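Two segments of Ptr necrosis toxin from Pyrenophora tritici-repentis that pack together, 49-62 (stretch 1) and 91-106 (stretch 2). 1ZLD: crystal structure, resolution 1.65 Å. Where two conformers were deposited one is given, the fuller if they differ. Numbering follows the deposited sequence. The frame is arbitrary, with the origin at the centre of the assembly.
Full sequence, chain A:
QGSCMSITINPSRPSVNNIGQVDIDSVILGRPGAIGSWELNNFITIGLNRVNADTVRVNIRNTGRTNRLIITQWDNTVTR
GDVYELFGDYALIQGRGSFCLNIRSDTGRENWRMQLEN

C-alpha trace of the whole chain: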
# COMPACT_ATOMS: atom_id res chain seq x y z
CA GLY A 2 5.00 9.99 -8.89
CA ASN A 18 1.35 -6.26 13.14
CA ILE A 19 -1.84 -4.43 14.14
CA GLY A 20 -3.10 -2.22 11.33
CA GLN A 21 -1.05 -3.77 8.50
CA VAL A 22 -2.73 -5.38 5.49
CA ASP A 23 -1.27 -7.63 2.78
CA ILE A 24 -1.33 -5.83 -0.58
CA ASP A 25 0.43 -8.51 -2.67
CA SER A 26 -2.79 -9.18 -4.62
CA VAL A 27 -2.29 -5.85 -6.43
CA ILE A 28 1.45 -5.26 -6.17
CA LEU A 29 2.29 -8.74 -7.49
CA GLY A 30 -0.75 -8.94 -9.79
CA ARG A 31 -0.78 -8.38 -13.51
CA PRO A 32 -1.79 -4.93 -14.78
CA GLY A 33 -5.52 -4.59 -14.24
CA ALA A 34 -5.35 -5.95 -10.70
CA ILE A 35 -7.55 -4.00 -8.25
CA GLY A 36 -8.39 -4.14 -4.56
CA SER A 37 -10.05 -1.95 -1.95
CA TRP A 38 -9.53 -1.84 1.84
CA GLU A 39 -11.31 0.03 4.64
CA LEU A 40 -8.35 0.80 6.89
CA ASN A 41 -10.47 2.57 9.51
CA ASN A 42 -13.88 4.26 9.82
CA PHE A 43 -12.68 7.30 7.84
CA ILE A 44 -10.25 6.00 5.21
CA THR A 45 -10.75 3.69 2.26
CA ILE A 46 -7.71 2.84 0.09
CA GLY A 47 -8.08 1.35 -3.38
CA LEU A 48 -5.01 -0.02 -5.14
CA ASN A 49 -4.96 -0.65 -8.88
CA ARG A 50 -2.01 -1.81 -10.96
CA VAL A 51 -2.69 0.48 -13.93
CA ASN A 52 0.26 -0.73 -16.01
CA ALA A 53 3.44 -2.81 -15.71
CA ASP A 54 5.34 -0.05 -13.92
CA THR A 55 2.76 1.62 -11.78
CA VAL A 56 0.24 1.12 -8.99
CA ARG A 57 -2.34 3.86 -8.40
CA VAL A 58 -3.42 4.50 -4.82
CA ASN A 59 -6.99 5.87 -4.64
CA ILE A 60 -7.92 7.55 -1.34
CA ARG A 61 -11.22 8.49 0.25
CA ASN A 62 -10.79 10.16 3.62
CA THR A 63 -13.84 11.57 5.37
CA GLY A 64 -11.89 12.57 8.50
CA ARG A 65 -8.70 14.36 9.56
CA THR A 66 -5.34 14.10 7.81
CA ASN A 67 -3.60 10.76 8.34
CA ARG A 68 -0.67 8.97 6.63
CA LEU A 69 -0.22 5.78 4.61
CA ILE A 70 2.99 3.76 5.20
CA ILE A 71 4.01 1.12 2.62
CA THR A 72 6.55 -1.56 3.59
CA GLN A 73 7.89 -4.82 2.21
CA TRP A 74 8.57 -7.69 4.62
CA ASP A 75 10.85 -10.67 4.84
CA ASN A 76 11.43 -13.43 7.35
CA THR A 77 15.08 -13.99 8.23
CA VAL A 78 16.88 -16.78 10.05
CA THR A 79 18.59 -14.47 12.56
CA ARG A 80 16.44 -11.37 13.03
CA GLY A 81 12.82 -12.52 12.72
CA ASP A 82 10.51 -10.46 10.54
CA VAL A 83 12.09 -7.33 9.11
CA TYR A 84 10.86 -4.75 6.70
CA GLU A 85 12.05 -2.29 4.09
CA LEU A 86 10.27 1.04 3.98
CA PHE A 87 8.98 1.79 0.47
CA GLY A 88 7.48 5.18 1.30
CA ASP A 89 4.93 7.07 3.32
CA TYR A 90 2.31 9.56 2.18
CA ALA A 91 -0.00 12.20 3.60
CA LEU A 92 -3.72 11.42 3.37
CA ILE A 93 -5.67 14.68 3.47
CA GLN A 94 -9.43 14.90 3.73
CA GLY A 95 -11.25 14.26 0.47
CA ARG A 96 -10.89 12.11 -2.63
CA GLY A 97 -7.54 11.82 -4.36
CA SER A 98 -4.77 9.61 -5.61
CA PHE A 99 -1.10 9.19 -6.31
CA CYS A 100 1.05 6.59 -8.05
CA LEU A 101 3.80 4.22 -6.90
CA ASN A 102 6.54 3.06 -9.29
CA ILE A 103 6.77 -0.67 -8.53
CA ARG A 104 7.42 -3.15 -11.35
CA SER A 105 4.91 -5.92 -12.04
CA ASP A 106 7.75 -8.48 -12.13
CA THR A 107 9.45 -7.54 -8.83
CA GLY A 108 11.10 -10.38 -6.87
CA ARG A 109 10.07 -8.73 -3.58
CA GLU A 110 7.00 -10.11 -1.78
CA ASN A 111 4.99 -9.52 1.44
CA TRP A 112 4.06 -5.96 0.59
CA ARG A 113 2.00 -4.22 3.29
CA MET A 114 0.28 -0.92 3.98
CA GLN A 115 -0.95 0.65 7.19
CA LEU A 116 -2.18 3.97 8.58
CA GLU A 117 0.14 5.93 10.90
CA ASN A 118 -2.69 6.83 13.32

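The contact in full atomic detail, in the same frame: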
# COMPACT_ATOMS: atom_id res chain seq x y z
N ASN A 49 -4.68 -0.13 -7.54
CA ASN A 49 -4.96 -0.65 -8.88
C ASN A 49 -3.65 -0.64 -9.64
O ASN A 49 -3.05 0.41 -9.80
CB ASN A 49 -5.99 0.29 -9.54
CG ASN A 49 -6.33 -0.03 -11.00
OD1 ASN A 49 -6.81 0.88 -11.70
ND2 ASN A 49 -6.14 -1.27 -11.46
N ARG A 50 -3.22 -1.80 -10.12
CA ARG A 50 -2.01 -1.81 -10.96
C ARG A 50 -2.46 -1.35 -12.34
O ARG A 50 -3.06 -2.10 -13.10
CB ARG A 50 -1.35 -3.18 -10.98
CG ARG A 50 -0.12 -3.14 -11.89
CD ARG A 50 0.76 -4.39 -11.85
NE ARG A 50 1.59 -4.40 -10.64
CZ ARG A 50 2.65 -3.61 -10.49
NH1 ARG A 50 2.99 -2.74 -11.44
NH2 ARG A 50 3.37 -3.68 -9.38
N VAL A 51 -2.16 -0.10 -12.68
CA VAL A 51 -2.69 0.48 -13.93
C VAL A 51 -1.88 0.13 -15.16
O VAL A 51 -2.38 0.19 -16.29
CB VAL A 51 -2.87 2.02 -13.84
CG1 VAL A 51 -3.84 2.38 -12.74
CG2 VAL A 51 -1.55 2.72 -13.56
N ASN A 52 -0.61 -0.24 -14.93
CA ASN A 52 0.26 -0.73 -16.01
C ASN A 52 1.43 -1.48 -15.37
O ASN A 52 1.46 -1.66 -14.14
CB ASN A 52 0.73 0.41 -16.95
CG ASN A 52 1.55 1.46 -16.23
OD1 ASN A 52 2.43 1.12 -15.43
ND2 ASN A 52 1.29 2.74 -16.51
N ALA A 53 2.38 -1.93 -16.19
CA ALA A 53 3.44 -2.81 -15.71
C ALA A 53 4.36 -2.12 -14.71
O ALA A 53 5.04 -2.79 -13.93
CB ALA A 53 4.27 -3.35 -16.88
N ASP A 54 4.36 -0.79 -14.72
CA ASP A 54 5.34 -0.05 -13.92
C ASP A 54 4.75 0.61 -12.70
O ASP A 54 5.48 1.11 -11.86
CB ASP A 54 6.04 1.01 -14.80
CG ASP A 54 6.91 0.40 -15.85
OD1 ASP A 54 7.87 -0.33 -15.50
OD2 ASP A 54 6.72 0.58 -17.07
N THR A 55 3.42 0.62 -12.60
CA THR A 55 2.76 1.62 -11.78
C THR A 55 1.55 1.09 -11.05
O THR A 55 0.73 0.39 -11.65
CB THR A 55 2.30 2.77 -12.70
OG1 THR A 55 3.42 3.25 -13.46
CG2 THR A 55 1.86 3.97 -11.86
N VAL A 56 1.44 1.42 -9.76
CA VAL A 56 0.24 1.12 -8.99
C VAL A 56 -0.36 2.44 -8.54
O VAL A 56 0.32 3.25 -7.92
CB VAL A 56 0.56 0.24 -7.77
CG1 VAL A 56 -0.66 0.08 -6.88
CG2 VAL A 56 1.06 -1.13 -8.25
N ARG A 57 -1.63 2.68 -8.88
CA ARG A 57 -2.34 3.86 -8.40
C ARG A 57 -2.98 3.57 -7.04
O ARG A 57 -3.62 2.54 -6.83
CB ARG A 57 -3.44 4.29 -9.39
CG ARG A 57 -4.15 5.58 -8.92
CD ARG A 57 -5.09 6.21 -9.94
NE ARG A 57 -4.45 6.58 -11.20
CZ ARG A 57 -3.89 7.75 -11.46
NH1 ARG A 57 -3.84 8.71 -10.53
NH2 ARG A 57 -3.37 7.97 -12.67
N VAL A 58 -2.83 4.55 -6.14
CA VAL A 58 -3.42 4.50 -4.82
C VAL A 58 -4.57 5.49 -4.86
O VAL A 58 -4.34 6.68 -5.09
CB VAL A 58 -2.40 4.98 -3.77
CG1 VAL A 58 -3.04 4.84 -2.38
CG2 VAL A 58 -1.16 4.12 -3.82
N ASN A 59 -5.79 5.02 -4.59
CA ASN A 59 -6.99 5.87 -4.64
C ASN A 59 -7.46 6.03 -3.20
O ASN A 59 -7.60 5.04 -2.50
CB ASN A 59 -8.06 5.19 -5.49
CG ASN A 59 -7.67 5.12 -6.95
OD1 ASN A 59 -7.45 6.14 -7.56
ND2 ASN A 59 -7.58 3.91 -7.51
N ILE A 60 -7.65 7.28 -2.76
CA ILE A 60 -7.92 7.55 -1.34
C ILE A 60 -9.29 8.19 -1.19
O ILE A 60 -9.63 9.11 -1.94
CB ILE A 60 -6.86 8.55 -0.80
CG1 ILE A 60 -5.44 8.09 -1.19
CG2 ILE A 60 -7.01 8.70 0.72
CD1 ILE A 60 -4.52 9.24 -1.44
N ARG A 61 -10.08 7.71 -0.22
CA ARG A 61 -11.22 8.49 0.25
C ARG A 61 -11.04 8.64 1.74
O ARG A 61 -10.95 7.64 2.45
CB ARG A 61 -12.55 7.77 -0.05
CG ARG A 61 -13.76 8.57 0.38
CD ARG A 61 -15.05 7.74 0.23
NE ARG A 61 -16.24 8.48 0.66
CZ ARG A 61 -17.02 8.12 1.67
NH1 ARG A 61 -16.74 7.03 2.38
NH2 ARG A 61 -18.09 8.85 1.99
N ASN A 62 -10.98 9.88 2.21
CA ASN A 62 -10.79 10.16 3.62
C ASN A 62 -11.84 11.13 4.06
O ASN A 62 -11.87 12.29 3.62
CB ASN A 62 -9.38 10.73 3.86
CG ASN A 62 -9.11 11.02 5.33
OD1 ASN A 62 -9.94 10.72 6.20
ND2 ASN A 62 -7.93 11.61 5.61
N ALA A 91 1.12 11.51 2.96
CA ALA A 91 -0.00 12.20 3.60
C ALA A 91 -1.33 11.81 2.98
O ALA A 91 -1.43 11.62 1.76
CB ALA A 91 0.20 13.72 3.51
N LEU A 92 -2.36 11.69 3.83
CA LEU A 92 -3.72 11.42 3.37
C LEU A 92 -4.63 12.53 3.86
O LEU A 92 -5.16 12.46 4.98
CB LEU A 92 -4.21 10.07 3.94
CG LEU A 92 -3.37 8.84 3.59
CD1 LEU A 92 -3.99 7.64 4.27
CD2 LEU A 92 -3.23 8.66 2.08
N ILE A 93 -4.81 13.57 3.05
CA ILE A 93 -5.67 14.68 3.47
C ILE A 93 -7.13 14.27 3.35
O ILE A 93 -7.45 13.21 2.80
CB ILE A 93 -5.40 15.97 2.66
CG1 ILE A 93 -5.65 15.76 1.15
CG2 ILE A 93 -3.96 16.44 2.91
CD1 ILE A 93 -5.71 17.10 0.38
N GLN A 94 -8.00 15.14 3.87
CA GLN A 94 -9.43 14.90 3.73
C GLN A 94 -9.81 15.02 2.26
O GLN A 94 -9.34 15.93 1.57
CB GLN A 94 -10.24 15.87 4.59
CG GLN A 94 -11.73 15.50 4.66
CD GLN A 94 -12.49 16.25 5.76
OE1 GLN A 94 -11.89 16.93 6.60
NE2 GLN A 94 -13.81 16.13 5.74
N GLY A 95 -10.68 14.13 1.81
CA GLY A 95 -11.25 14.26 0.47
C GLY A 95 -10.98 13.03 -0.38
O GLY A 95 -10.70 11.95 0.13
N ARG A 96 -11.09 13.21 -1.69
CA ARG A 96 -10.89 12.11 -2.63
C ARG A 96 -9.67 12.44 -3.50
O ARG A 96 -9.65 13.50 -4.15
CB ARG A 96 -12.13 11.99 -3.52
CG ARG A 96 -13.29 11.27 -2.86
CD ARG A 96 -14.56 11.23 -3.71
NE ARG A 96 -15.45 10.14 -3.32
CZ ARG A 96 -15.37 8.89 -3.79
NH1 ARG A 96 -14.43 8.56 -4.66
NH2 ARG A 96 -16.23 7.97 -3.37
N GLY A 97 -8.69 11.56 -3.52
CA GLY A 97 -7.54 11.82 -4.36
C GLY A 97 -6.77 10.57 -4.68
O GLY A 97 -7.23 9.46 -4.44
N SER A 98 -5.58 10.77 -5.24
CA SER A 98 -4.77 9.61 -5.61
C SER A 98 -3.33 10.01 -5.76
O SER A 98 -3.00 11.20 -5.74
CB SER A 98 -5.28 9.00 -6.93
OG SER A 98 -4.99 9.85 -8.02
N PHE A 99 -2.48 9.00 -5.86
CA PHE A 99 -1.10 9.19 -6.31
C PHE A 99 -0.64 7.84 -6.83
O PHE A 99 -1.34 6.84 -6.68
CB PHE A 99 -0.18 9.71 -5.20
CG PHE A 99 -0.13 8.84 -3.97
CD1 PHE A 99 0.80 7.81 -3.86
CD2 PHE A 99 -1.02 9.06 -2.90
CE1 PHE A 99 0.85 7.01 -2.72
CE2 PHE A 99 -0.97 8.25 -1.77
CZ PHE A 99 -0.04 7.22 -1.67
N CYS A 100 0.54 7.83 -7.46
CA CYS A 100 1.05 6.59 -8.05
C CYS A 100 2.38 6.16 -7.45
O CYS A 100 3.18 6.99 -7.00
CB CYS A 100 1.18 6.76 -9.57
SG CYS A 100 -0.45 6.86 -10.38
N LEU A 101 2.56 4.86 -7.41
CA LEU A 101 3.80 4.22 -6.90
C LEU A 101 4.49 3.57 -8.10
O LEU A 101 3.83 2.88 -8.87
CB LEU A 101 3.45 3.10 -5.90
CG LEU A 101 2.48 3.23 -4.70
CD1 LEU A 101 2.09 1.87 -4.06
CD2 LEU A 101 3.08 4.11 -3.68
N ASN A 102 5.79 3.75 -8.26
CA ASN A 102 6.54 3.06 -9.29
C ASN A 102 7.08 1.74 -8.72
O ASN A 102 8.11 1.71 -8.03
CB ASN A 102 7.67 3.96 -9.79
CG ASN A 102 8.59 3.26 -10.80
OD1 ASN A 102 8.15 2.43 -11.61
ND2 ASN A 102 9.88 3.61 -10.75
N ILE A 103 6.36 0.66 -8.98
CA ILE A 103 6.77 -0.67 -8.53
C ILE A 103 6.50 -1.61 -9.68
O ILE A 103 5.36 -1.71 -10.12
CB ILE A 103 5.97 -1.15 -7.29
CG1 ILE A 103 6.08 -0.16 -6.13
CG2 ILE A 103 6.46 -2.54 -6.83
CD1 ILE A 103 5.10 -0.48 -4.98
N ARG A 104 7.55 -2.29 -10.16
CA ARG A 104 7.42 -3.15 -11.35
C ARG A 104 6.61 -4.41 -11.10
O ARG A 104 6.73 -5.04 -10.04
CB ARG A 104 8.77 -3.51 -11.96
CG ARG A 104 9.29 -2.45 -12.91
CD ARG A 104 10.30 -2.95 -13.96
NE ARG A 104 9.88 -4.17 -14.65
CZ ARG A 104 8.90 -4.24 -15.56
NH1 ARG A 104 8.20 -3.16 -15.91
NH2 ARG A 104 8.61 -5.41 -16.12
N SER A 105 5.80 -4.76 -12.10
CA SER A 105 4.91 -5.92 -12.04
C SER A 105 5.67 -7.21 -11.77
O SER A 105 5.15 -8.10 -11.11
CB SER A 105 4.10 -6.05 -13.34
OG SER A 105 3.02 -6.96 -13.17
N ASP A 106 6.91 -7.29 -12.27
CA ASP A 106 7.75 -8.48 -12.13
C ASP A 106 8.76 -8.41 -10.97
O ASP A 106 9.82 -9.05 -11.04
CB ASP A 106 8.51 -8.73 -13.44
CG ASP A 106 9.54 -7.64 -13.75
OD1 ASP A 106 9.77 -6.73 -12.91
OD2 ASP A 106 10.19 -7.62 -14.82

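Strands 55-62 and 97-102 run antiparallel, their N-to-C directions 154° apart and their axes approaching to 4.6 Å, and together the two stretches bury 1244 Å². Paired backbone hydrogen bonds fix the register: Val 56 N to Leu 101 O (2.9 Å) and Leu 101 N to Val 56 O (2.8 Å), Val 58 N to Phe 99 O (2.8 Å), Ile 60 N to Gly 97 O (2.8 Å), and Asn 62 N to Gly 95 O (2.9 Å) with Gly 95 N to Asn 62 O (2.8 Å). This alternation sends Val 56, Val 58, Ile 60, Asn 62, Phe 99 and Leu 101 to one face of the sheet, and Thr 55, Arg 57, Asn 59, Arg 61, Ser 98 and Cys 100 to the other.

On the first face, Val 58 fits closely against its partners. Its CB sits over the face of the Phe 99 ring, 4.0 Å from the centroid and 14° off the normal, while its CG2 lies 3.7 Å from Phe 99 CE1 and 3.8 Å from Leu 101 CG, so that one methyl fills the hollow between the ring and the leucine. Ile 60, which has the largest area covered by the partner stretch, extends its CD1 into a second hollow, 3.7 Å from Phe 99 CE2 and 3.8 Å from Leu 92 CD2. The bump thus reaches beyond the paired strand to a residue that precedes the corner at Arg 96. Gly 97, opposite Ile 60, contributes no side chain here, although there is room for a CB. At Gly 95 the backbone angles themselves call for glycine, since a CB would be jammed against the preceding carbonyl. Asn 62 closes this end, its ND2 making weak hydrogen bonds to Leu 92 O (3.0 Å) and Ile 93 O (3.3 Å).

On the other face, Arg 57 folds its guanidinium over its neighbours: Cys 100 SG lies over one face of the group, 3.7 Å from Arg 57 CZ, and at the edge NH1 donates to Ser 98 OG (3.0 Å). Thr 55 CG2 packs on Cys 100 CB at 3.7 Å. Further along, the aliphatic part of Arg 61 lies over a face of the Arg 96 guanidinium, even though the like charges come close, with Arg 61 NE 4.1 Å from Arg 96 NH2.

Near the turn, Arg 50 points toward stretch 2 and grips Ile 103 O with both NH1 and NH2, each at 2.9 Å. Ser 105 N bonds to Ala 53 O (2.8 Å), and a salt bridge joins Arg 104 NH1 to Asp 54 OD1 (2.9 Å).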